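Local coordinates for proline dehydrogenase (Bradyrhizobium japonicum USDA 110, PDB 3HAZ), which probably oxidises proline to glutamate in two steps, coupling an FAD-dependent proline dehydrogenase to an NAD-dependent aldehyde dehydrogenase within one chain, at residues A582-S587 / L699-I704; F661-F666 / P689-E694; F417-L420 / G424-L427. All blocks are in the same frame, centred on the assembly; numbering follows the deposited sequence.

Interaction 1: residues A582-S587 / L699-I704; sequences AHLLES and LHEAGI. With SO4 (sulfate ion), chain H.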
loop_
_atom_site.group_PDB
_atom_site.type_symbol
_atom_site.label_atom_id
_atom_site.label_comp_id
_atom_site.label_asym_id
_atom_site.label_seq_id
_atom_site.Cartn_x
_atom_site.Cartn_y
_atom_site.Cartn_z
ATOM N N ALA A 582 12.629 -0.202 -35.545
ATOM C CA ALA A 582 11.535 0.764 -35.502
ATOM C C ALA A 582 12.079 2.182 -35.629
ATOM O O ALA A 582 11.572 2.985 -36.412
ATOM C CB ALA A 582 10.735 0.613 -34.209
ATOM N N HIS A 583 13.123 2.484 -34.867
ATOM C CA HIS A 583 13.744 3.802 -34.931
ATOM C C HIS A 583 14.214 4.163 -36.347
ATOM O O HIS A 583 14.004 5.280 -36.819
ATOM C CB HIS A 583 14.912 3.892 -33.951
ATOM C CG HIS A 583 15.740 5.126 -34.118
ATOM N ND1 HIS A 583 15.310 6.370 -33.708
ATOM C CD2 HIS A 583 16.966 5.310 -34.660
ATOM C CE1 HIS A 583 16.238 7.267 -33.987
ATOM N NE2 HIS A 583 17.255 6.650 -34.564
ATOM N N LEU A 584 14.851 3.212 -37.021
ATOM C CA LEU A 584 15.404 3.461 -38.350
ATOM C C LEU A 584 14.283 3.622 -39.385
ATOM O O LEU A 584 14.379 4.438 -40.302
ATOM C CB LEU A 584 16.382 2.345 -38.749
ATOM C CG LEU A 584 17.701 2.280 -37.954
ATOM C CD1 LEU A 584 18.530 1.046 -38.307
ATOM C CD2 LEU A 584 18.539 3.552 -38.132
ATOM N N LEU A 585 13.218 2.845 -39.217
ATOM C CA LEU A 585 12.056 2.921 -40.094
ATOM C C LEU A 585 11.447 4.317 -40.126
ATOM O O LEU A 585 11.242 4.890 -41.195
ATOM C CB LEU A 585 10.998 1.910 -39.649
ATOM C CG LEU A 585 11.292 0.468 -40.050
ATOM C CD1 LEU A 585 10.370 -0.499 -39.326
ATOM C CD2 LEU A 585 11.173 0.312 -41.554
ATOM N N GLU A 586 11.154 4.860 -38.950
ATOM C CA GLU A 586 10.524 6.173 -38.862
ATOM C C GLU A 586 11.502 7.251 -39.304
ATOM O O GLU A 586 11.128 8.226 -39.957
ATOM C CB GLU A 586 10.047 6.452 -37.437
ATOM C CG GLU A 586 9.081 5.422 -36.890
ATOM C CD GLU A 586 8.205 5.997 -35.797
ATOM O OE1 GLU A 586 7.578 7.054 -36.030
ATOM O OE2 GLU A 586 8.144 5.394 -34.709
ATOM N N SER A 587 12.761 7.059 -38.938
ATOM C CA SER A 587 13.824 7.960 -39.343
ATOM C C SER A 587 13.937 8.033 -40.865
ATOM O O SER A 587 14.293 9.072 -41.416
ATOM C CB SER A 587 15.152 7.504 -38.739
ATOM O OG SER A 587 16.223 8.235 -39.301
ATOM N N LEU A 699 17.064 -4.339 -41.014
ATOM C CA LEU A 699 17.086 -5.186 -39.827
ATOM C C LEU A 699 18.513 -5.572 -39.456
ATOM O O LEU A 699 18.875 -5.563 -38.280
ATOM C CB LEU A 699 16.247 -6.445 -40.034
ATOM C CG LEU A 699 14.729 -6.299 -39.886
ATOM C CD1 LEU A 699 14.060 -7.617 -40.216
ATOM C CD2 LEU A 699 14.368 -5.858 -38.476
ATOM N N HIS A 700 19.310 -5.924 -40.461
ATOM C CA HIS A 700 20.713 -6.250 -40.239
ATOM C C HIS A 700 21.422 -5.057 -39.607
ATOM O O HIS A 700 22.186 -5.214 -38.659
ATOM C CB HIS A 700 21.414 -6.629 -41.552
ATOM C CG HIS A 700 21.008 -7.960 -42.108
ATOM N ND1 HIS A 700 20.767 -9.061 -41.312
ATOM C CD2 HIS A 700 20.832 -8.375 -43.385
ATOM C CE1 HIS A 700 20.444 -10.093 -42.073
ATOM N NE2 HIS A 700 20.482 -9.704 -43.336
ATOM N N GLU A 701 21.166 -3.865 -40.137
ATOM C CA GLU A 701 21.780 -2.652 -39.608
ATOM C C GLU A 701 21.310 -2.380 -38.180
ATOM O O GLU A 701 22.031 -1.784 -37.383
ATOM C CB GLU A 701 21.472 -1.450 -40.509
ATOM C CG GLU A 701 22.102 -0.147 -40.031
ATOM C CD GLU A 701 21.738 1.049 -40.896
ATOM O OE1 GLU A 701 21.153 0.854 -41.985
ATOM O OE2 GLU A 701 22.044 2.189 -40.487
ATOM N N ALA A 702 20.100 -2.825 -37.861
ATOM C CA ALA A 702 19.521 -2.602 -36.538
ATOM C C ALA A 702 20.067 -3.562 -35.480
ATOM O O ALA A 702 19.871 -3.356 -34.288
ATOM C CB ALA A 702 17.999 -2.696 -36.606
ATOM N N GLY A 703 20.744 -4.617 -35.914
ATOM C CA GLY A 703 21.348 -5.536 -34.967
ATOM C C GLY A 703 21.029 -7.002 -35.178
ATOM O O GLY A 703 21.507 -7.853 -34.428
ATOM N N ILE A 704 20.216 -7.312 -36.184
ATOM C CA ILE A 704 19.975 -8.707 -36.537
ATOM C C ILE A 704 21.192 -9.267 -37.274
ATOM O O ILE A 704 21.585 -8.743 -38.317
ATOM C CB ILE A 704 18.733 -8.863 -37.428
ATOM C CG1 ILE A 704 17.515 -8.217 -36.760
ATOM C CG2 ILE A 704 18.480 -10.336 -37.720
ATOM C CD1 ILE A 704 17.192 -8.782 -35.392
HETATM S S SO4 H . 19.796 7.694 -40.134
HETATM O O1 SO4 H . 19.036 7.438 -38.912
HETATM O O2 SO4 H . 18.901 7.652 -41.290
HETATM O O3 SO4 H . 20.423 9.009 -40.046
HETATM O O4 SO4 H . 20.828 6.671 -40.290
#
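L584, near the C-terminal end of helix 571-587, reaches across to E701 and A702 in the last turn of helix 689-702, a helix-helix contact in the aldehyde dehydrogenase part of the chain. It illustrates how one branched side chain can carry one side of a small interface. The backbones stay well apart, with the CA atoms of L584 and A702 separated by 7.5 Å, and a single methyl bridges the interval. With its CG anti to the carbonyl carbon (chi1 -68°), L584 aims CD1 at the facing helix. L584 CD1 lies 4.1 Å from A702 CB and equally far from E701 CD, so it rests on a methyl on one hand and on the end of a glutamate chain on the other. The other branch, L584 CD2, comes within 4.0 Å of O1 of a sulfate ion, probably left by the crystallisation liquor.

E701 is fully extended and crosses the leucine obliquely. It offers its CG and CD carbons to L584, while its carboxylate forms a salt bridge with R588, just past the end of helix 571-587. Apolar and ionic contacts therefore tie the same two helix ends together, the leucine being buried and the glutamate exposed. R588 also binds the sulfate, which takes a further hydrogen bond from S587. A702 also touches Q580 and A581 of helix 571-587, which extends the packing beyond L584.

Directly after A702 the helix ends in a Schellman motif, with G703 at positive phi. The following turn is fastened by H700, whose ND1 donates a hydrogen bond to I704 O at 3.1 Å; the oxygen lies in the plane of the imidazole ring, but the nitrogen stands above the carbonyl plane.

Interaction 2: residues F661-F666 / P689-E694; sequences FPLAIF and PRIARE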
loop_
_atom_site.group_PDB
_atom_site.type_symbol
_atom_site.label_atom_id
_atom_site.label_comp_id
_atom_site.label_asym_id
_atom_site.label_seq_id
_atom_site.Cartn_x
_atom_site.Cartn_y
_atom_site.Cartn_z
ATOM N N PHE A 661 0.728 -5.740 -48.330
ATOM C CA PHE A 661 1.435 -5.045 -47.254
ATOM C C PHE A 661 2.878 -5.529 -47.254
ATOM O O PHE A 661 3.294 -6.275 -46.367
ATOM C CB PHE A 661 0.772 -5.301 -45.903
ATOM C CG PHE A 661 -0.579 -4.645 -45.760
ATOM C CD1 PHE A 661 -1.741 -5.346 -46.047
ATOM C CD2 PHE A 661 -0.684 -3.324 -45.355
ATOM C CE1 PHE A 661 -2.979 -4.745 -45.918
ATOM C CE2 PHE A 661 -1.921 -2.716 -45.227
ATOM C CZ PHE A 661 -3.066 -3.426 -45.507
ATOM N N PRO A 662 3.643 -5.096 -48.267
ATOM C CA PRO A 662 4.968 -5.611 -48.626
ATOM C C PRO A 662 6.007 -5.278 -47.576
ATOM O O PRO A 662 7.080 -5.878 -47.561
ATOM C CB PRO A 662 5.312 -4.853 -49.921
ATOM C CG PRO A 662 4.109 -4.084 -50.302
ATOM C CD PRO A 662 3.257 -3.937 -49.086
ATOM N N LEU A 663 5.703 -4.305 -46.727
ATOM C CA LEU A 663 6.630 -3.905 -45.680
ATOM C C LEU A 663 6.189 -4.375 -44.297
ATOM O O LEU A 663 6.955 -5.032 -43.593
ATOM C CB LEU A 663 6.832 -2.389 -45.677
ATOM C CG LEU A 663 7.702 -1.891 -44.522
ATOM C CD1 LEU A 663 9.096 -2.450 -44.674
ATOM C CD2 LEU A 663 7.729 -0.363 -44.463
ATOM N N ALA A 664 4.957 -4.052 -43.910
ATOM C CA ALA A 664 4.520 -4.277 -42.529
ATOM C C ALA A 664 4.275 -5.746 -42.199
ATOM O O ALA A 664 4.674 -6.220 -41.140
ATOM C CB ALA A 664 3.285 -3.437 -42.195
ATOM N N ILE A 665 3.609 -6.459 -43.095
ATOM C CA ILE A 665 3.344 -7.872 -42.873
ATOM C C ILE A 665 4.635 -8.651 -43.041
ATOM O O ILE A 665 4.896 -9.608 -42.311
ATOM C CB ILE A 665 2.270 -8.402 -43.838
ATOM C CG1 ILE A 665 0.894 -7.920 -43.388
ATOM C CG2 ILE A 665 2.300 -9.930 -43.893
ATOM C CD1 ILE A 665 -0.231 -8.460 -44.225
ATOM N N PHE A 666 5.447 -8.222 -44.002
ATOM C CA PHE A 666 6.778 -8.784 -44.172
ATOM C C PHE A 666 7.554 -8.713 -42.861
ATOM O O PHE A 666 8.039 -9.731 -42.368
ATOM C CB PHE A 666 7.553 -8.061 -45.277
ATOM C CG PHE A 666 8.978 -8.524 -45.404
ATOM C CD1 PHE A 666 9.290 -9.643 -46.162
ATOM C CD2 PHE A 666 9.998 -7.866 -44.732
ATOM C CE1 PHE A 666 10.602 -10.088 -46.267
ATOM C CE2 PHE A 666 11.317 -8.306 -44.827
ATOM C CZ PHE A 666 11.617 -9.417 -45.595
ATOM N N PRO A 689 9.790 -7.442 -54.138
ATOM C CA PRO A 689 11.063 -7.856 -53.541
ATOM C C PRO A 689 11.933 -6.680 -53.100
ATOM O O PRO A 689 12.728 -6.843 -52.179
ATOM C CB PRO A 689 11.754 -8.583 -54.700
ATOM C CG PRO A 689 11.206 -7.889 -55.909
ATOM C CD PRO A 689 9.758 -7.740 -55.581
ATOM N N ARG A 690 11.805 -5.525 -53.747
ATOM C CA ARG A 690 12.710 -4.415 -53.457
ATOM C C ARG A 690 12.559 -3.900 -52.028
ATOM O O ARG A 690 13.543 -3.799 -51.288
ATOM C CB ARG A 690 12.537 -3.278 -54.466
ATOM N N ILE A 691 11.333 -3.587 -51.629
ATOM C CA ILE A 691 11.115 -3.102 -50.273
ATOM C C ILE A 691 11.501 -4.161 -49.243
ATOM O O ILE A 691 12.010 -3.835 -48.171
ATOM C CB ILE A 691 9.666 -2.610 -50.038
ATOM C CG1 ILE A 691 9.554 -1.959 -48.658
ATOM C CG2 ILE A 691 8.670 -3.750 -50.180
ATOM C CD1 ILE A 691 8.342 -1.074 -48.501
ATOM N N ALA A 692 11.271 -5.427 -49.578
ATOM C CA ALA A 692 11.654 -6.529 -48.704
ATOM C C ALA A 692 13.167 -6.559 -48.497
ATOM O O ALA A 692 13.646 -6.727 -47.373
ATOM C CB ALA A 692 11.171 -7.853 -49.273
ATOM N N ARG A 693 13.916 -6.397 -49.584
ATOM C CA ARG A 693 15.371 -6.349 -49.489
ATOM C C ARG A 693 15.833 -5.139 -48.666
ATOM O O ARG A 693 16.773 -5.240 -47.882
ATOM C CB ARG A 693 16.024 -6.354 -50.880
ATOM C CG ARG A 693 17.542 -6.555 -50.838
ATOM C CD ARG A 693 18.133 -6.879 -52.211
ATOM N NE ARG A 693 17.932 -5.795 -53.167
ATOM C CZ ARG A 693 18.516 -5.730 -54.361
ATOM N NH1 ARG A 693 19.346 -6.688 -54.748
ATOM N NH2 ARG A 693 18.271 -4.702 -55.164
ATOM N N GLU A 694 15.165 -4.000 -48.841
ATOM C CA GLU A 694 15.481 -2.813 -48.052
ATOM C C GLU A 694 15.215 -3.064 -46.565
ATOM O O GLU A 694 16.007 -2.677 -45.708
ATOM C CB GLU A 694 14.668 -1.609 -48.532
ATOM C CG GLU A 694 15.062 -1.092 -49.909
ATOM C CD GLU A 694 16.258 -0.156 -49.872
ATOM O OE1 GLU A 694 16.983 -0.143 -48.855
ATOM O OE2 GLU A 694 16.474 0.572 -50.865
#
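I691 lies over P662 and L663, its two branches divided between them, where the start of helix 664-675 and the residues leading into it pack against the first turns of helix 689-702. Both helices belong to the nucleotide-binding, Rossmann-like part of the aldehyde dehydrogenase fold, and between them the chain passes through strand 679-683. The contact is a worked case of apolar packing; no hydrogen bond crosses it.

The isoleucine has CG1 anti to its backbone N (chi1 -173°), an arrangement that spreads CG2 and the CG1-CD1 arm over different neighbours. I691 CG2 meets P662 CB at 3.5 Å. I691 CD1 presses on L663 CB, also at 3.5 Å, which is tighter than usual for two carbons. The L663 and I691 side chains cross at about a right angle, and all the side-chain carbons of the leucine lie near the isoleucine arm, with L663 CD1 4.0 Å from I691 CG1. I691 also touches L596 of helix 589-598, so the side chain packs against a second element of the fold.

One turn further along, F666 receives A692. Acids hold the backbone on both sides of the contact: E610 accepts hydrogen bonds from the amides of L663 and A664, and E599 from those of R690 and I691. F666 also touches S657, an NAD-binding residue, and the neighbouring I665 contacts the bound dinucleotide, placing this buried layer just behind the cofactor pocket.

The ring of F666 takes the methyl of A692 over one face in a CH-pi contact: A692 CB stands 4.0 Å from the ring centroid, 20° off the normal, and is displaced toward the rim, where its closest ring carbon is CE1.

Interaction 3: residues F417-L420 / G424-L427; sequences FQRL and GEAL. With FAD (flavin-adenine dinucleotide), chain C; SO4 (sulfate ion), chain J.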
loop_
_atom_site.group_PDB
_atom_site.type_symbol
_atom_site.label_atom_id
_atom_site.label_comp_id
_atom_site.label_asym_id
_atom_site.label_seq_id
_atom_site.Cartn_x
_atom_site.Cartn_y
_atom_site.Cartn_z
ATOM N N PHE A 417 -24.445 39.126 -28.744
ATOM C CA PHE A 417 -24.299 37.760 -28.278
ATOM C C PHE A 417 -25.154 36.866 -29.178
ATOM O O PHE A 417 -26.025 37.354 -29.899
ATOM C CB PHE A 417 -24.739 37.631 -26.815
ATOM C CG PHE A 417 -23.822 38.324 -25.846
ATOM C CD1 PHE A 417 -24.149 39.573 -25.335
ATOM C CD2 PHE A 417 -22.627 37.735 -25.463
ATOM C CE1 PHE A 417 -23.299 40.221 -24.450
ATOM C CE2 PHE A 417 -21.770 38.375 -24.578
ATOM C CZ PHE A 417 -22.106 39.620 -24.071
ATOM N N GLN A 418 -24.911 35.562 -29.132
ATOM C CA GLN A 418 -25.758 34.616 -29.858
ATOM C C GLN A 418 -26.083 33.391 -29.019
ATOM O O GLN A 418 -25.370 33.058 -28.067
ATOM C CB GLN A 418 -25.106 34.163 -31.160
ATOM C CG GLN A 418 -24.679 35.271 -32.079
ATOM C CD GLN A 418 -24.192 34.743 -33.406
ATOM O OE1 GLN A 418 -23.746 33.595 -33.498
ATOM N NE2 GLN A 418 -24.280 35.574 -34.451
ATOM N N ARG A 419 -27.165 32.720 -29.392
ATOM C CA ARG A 419 -27.588 31.515 -28.711
ATOM C C ARG A 419 -28.397 30.647 -29.662
ATOM O O ARG A 419 -28.901 31.122 -30.680
ATOM C CB ARG A 419 -28.450 31.871 -27.506
ATOM C CG ARG A 419 -29.840 32.395 -27.878
ATOM C CD ARG A 419 -30.725 32.507 -26.648
ATOM N NE ARG A 419 -32.121 32.738 -26.994
ATOM C CZ ARG A 419 -33.074 31.814 -26.922
ATOM N NH1 ARG A 419 -34.313 32.126 -27.265
ATOM N NH2 ARG A 419 -32.788 30.580 -26.510
ATOM N N LEU A 420 -28.543 29.378 -29.303
ATOM C CA LEU A 420 -29.349 28.448 -30.075
ATOM C C LEU A 420 -30.725 28.291 -29.433
ATOM O O LEU A 420 -30.839 28.121 -28.218
ATOM C CB LEU A 420 -28.648 27.091 -30.156
ATOM C CG LEU A 420 -29.088 26.173 -31.296
ATOM C CD1 LEU A 420 -28.818 26.830 -32.645
ATOM C CD2 LEU A 420 -28.376 24.830 -31.199
ATOM N N GLY A 424 -29.976 28.921 -23.359
ATOM C CA GLY A 424 -29.652 30.291 -23.005
ATOM C C GLY A 424 -30.827 31.251 -22.893
ATOM O O GLY A 424 -30.635 32.460 -22.782
ATOM N N GLU A 425 -32.048 30.733 -22.922
ATOM C CA GLU A 425 -33.212 31.617 -22.921
ATOM C C GLU A 425 -33.326 32.491 -21.666
ATOM O O GLU A 425 -33.388 33.723 -21.758
ATOM C CB GLU A 425 -34.510 30.835 -23.138
ATOM C CG GLU A 425 -35.735 31.745 -23.248
ATOM C CD GLU A 425 -36.950 31.048 -23.843
ATOM O OE1 GLU A 425 -36.876 29.829 -24.112
ATOM O OE2 GLU A 425 -37.977 31.727 -24.049
ATOM N N ALA A 426 -33.364 31.858 -20.500
ATOM C CA ALA A 426 -33.469 32.596 -19.249
ATOM C C ALA A 426 -32.276 33.534 -19.105
ATOM O O ALA A 426 -32.424 34.683 -18.695
ATOM C CB ALA A 426 -33.560 31.640 -18.054
ATOM N N LEU A 427 -31.093 33.040 -19.451
ATOM C CA LEU A 427 -29.877 33.844 -19.385
ATOM C C LEU A 427 -30.039 35.171 -20.139
ATOM O O LEU A 427 -29.942 36.248 -19.551
ATOM C CB LEU A 427 -28.691 33.048 -19.941
ATOM C CG LEU A 427 -27.271 33.600 -19.802
ATOM C CD1 LEU A 427 -26.259 32.562 -20.279
ATOM C CD2 LEU A 427 -27.103 34.914 -20.568
HETATM P PA FAD C . -19.509 25.955 -21.939
HETATM O O1A FAD C . -20.195 24.826 -20.977
HETATM O O2A FAD C . -19.005 27.104 -21.188
HETATM O O5B FAD C . -18.259 25.275 -22.725
HETATM C C5B FAD C . -18.491 24.081 -23.416
HETATM C C4B FAD C . -17.294 23.768 -24.324
HETATM O O4B FAD C . -15.873 24.011 -23.812
HETATM C C3B FAD C . -17.261 22.904 -25.432
HETATM O O3B FAD C . -18.323 22.958 -26.369
HETATM C C2B FAD C . -15.821 22.933 -25.877
HETATM O O2B FAD C . -15.512 23.722 -27.011
HETATM C C1B FAD C . -15.038 23.240 -24.650
HETATM N N9A FAD C . -14.544 22.128 -23.860
HETATM C C8A FAD C . -15.275 21.168 -23.167
HETATM N N7A FAD C . -14.383 20.350 -22.526
HETATM C C5A FAD C . -13.083 20.817 -22.826
HETATM C C6A FAD C . -11.715 20.339 -22.424
HETATM N N6A FAD C . -11.560 19.174 -21.561
HETATM N N1A FAD C . -10.640 20.972 -22.842
HETATM C C2A FAD C . -10.760 22.108 -23.667
HETATM N N3A FAD C . -12.074 22.566 -24.056
HETATM C C4A FAD C . -13.193 21.905 -23.617
HETATM N N1 FAD C . -18.871 25.471 -32.721
HETATM C C2 FAD C . -18.067 25.139 -33.784
HETATM O O2 FAD C . -17.016 24.268 -33.597
HETATM N N3 FAD C . -18.355 25.664 -35.090
HETATM C C4 FAD C . -19.423 26.495 -35.277
HETATM O O4 FAD C . -19.664 27.061 -36.536
HETATM C C4X FAD C . -20.263 26.848 -34.166
HETATM N N5 FAD C . -21.431 27.764 -34.353
HETATM C C5X FAD C . -22.251 28.095 -33.247
HETATM C C6 FAD C . -23.403 28.988 -33.436
HETATM C C7 FAD C . -24.217 29.321 -32.328
HETATM C C7M FAD C . -25.419 30.228 -32.541
HETATM C C8 FAD C . -23.910 28.780 -30.983
HETATM C C8M FAD C . -24.780 29.121 -29.762
HETATM C C9 FAD C . -22.807 27.927 -30.807
HETATM C C9A FAD C . -21.959 27.567 -31.958
HETATM N N10 FAD C . -20.809 26.677 -31.782
HETATM C C10 FAD C . -19.979 26.343 -32.917
HETATM C "C1'" FAD C . -20.346 26.231 -30.429
HETATM C "C2'" FAD C . -20.907 24.876 -29.925
HETATM O "O2'" FAD C . -22.036 24.494 -30.704
HETATM C "C3'" FAD C . -21.222 24.991 -28.425
HETATM O "O3'" FAD C . -22.445 25.696 -28.238
HETATM C "C4'" FAD C . -20.088 25.717 -27.615
HETATM O "O4'" FAD C . -18.783 25.313 -27.847
HETATM C "C5'" FAD C . -20.410 25.785 -26.098
HETATM O "O5'" FAD C . -19.749 26.855 -25.441
HETATM P P FAD C . -20.506 27.535 -24.131
HETATM O O1P FAD C . -19.625 28.849 -23.603
HETATM O O2P FAD C . -21.881 27.899 -24.491
HETATM O O3P FAD C . -20.658 26.351 -23.017
HETATM S S SO4 J . -33.201 27.849 -20.956
HETATM O O1 SO4 J . -33.421 29.211 -20.471
HETATM O O2 SO4 J . -34.372 27.030 -20.644
HETATM O O3 SO4 J . -32.988 27.862 -22.405
HETATM O O4 SO4 J . -32.025 27.290 -20.292
HETATM O O HOH W 1 -35.278 28.905 -26.619
#
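An arginine and a glutamate of opposite charge meet here without a direct salt bridge: R419 lays a face of its guanidinium over the backbone of E425, and a water joins their polar ends. The contact spans the turn between strand 416-420 and helix 425-434, part of a beta-alpha-beta unit of the proline dehydrogenase barrel.

R419 CG sits between the backbone N and the carbonyl carbon (chi1 72°), and the chain then runs extended to NE, carrying the guanidinium to the start of the helix. E425 CA stands 3.7 Å above the guanidinium plane, displaced toward its rim, while R419 CD passes 3.9 Å from G424 O. The water lies at the guanidinium edge, in its plane; it accepts from R419 NH2 at 3.0 Å and donates to E425 OE1 at 3.1 Å. NH2 also bonds to M423 O, and NE bonds weakly to T442 OG1 on the next strand.

G424 is the N-cap and has positive phi; a CB there would lie 3.6 Å from R419 CB. Beyond it the first helical amides bind a sulfate, probably from the crystallisation liquor: E425 N donates to its O3, and A426 N to its O1 at an angle of 174°. Replacing R419 with an alanine would probably leave M423 O and the bridging water without their donor and open a gap over the E425 backbone.

The strand side of this turn borders the flavin, whose C8M methyl lies 3.8 Å from R419 CA. The carboxylate of E425, close but not in contact, probably offsets part of the arginine's charge, with the water linking the two groups, while the arginine's hydrogen bonds tie the loop before the helix to the strand beside the cofactor.

In the fold
Along the chain, interaction 3 comes first, in the proline dehydrogenase barrel, and interactions 1 and 2 follow in the aldehyde dehydrogenase part. Its centre lies about 58 Å from each of theirs, on the opposite side of the chain's centre, as expected for two catalytic units with separate FAD and NAD sites. Interactions 1 and 2 are neighbours, their centres about 14 Å apart and their nearest atoms about 5 Å apart. The sequence span of interaction 2 falls within that of interaction 1. Through the two contacts, helix 689-702 packs at its start against 661-666, where helix 664-675 begins, and at its end against the earlier helix 571-587.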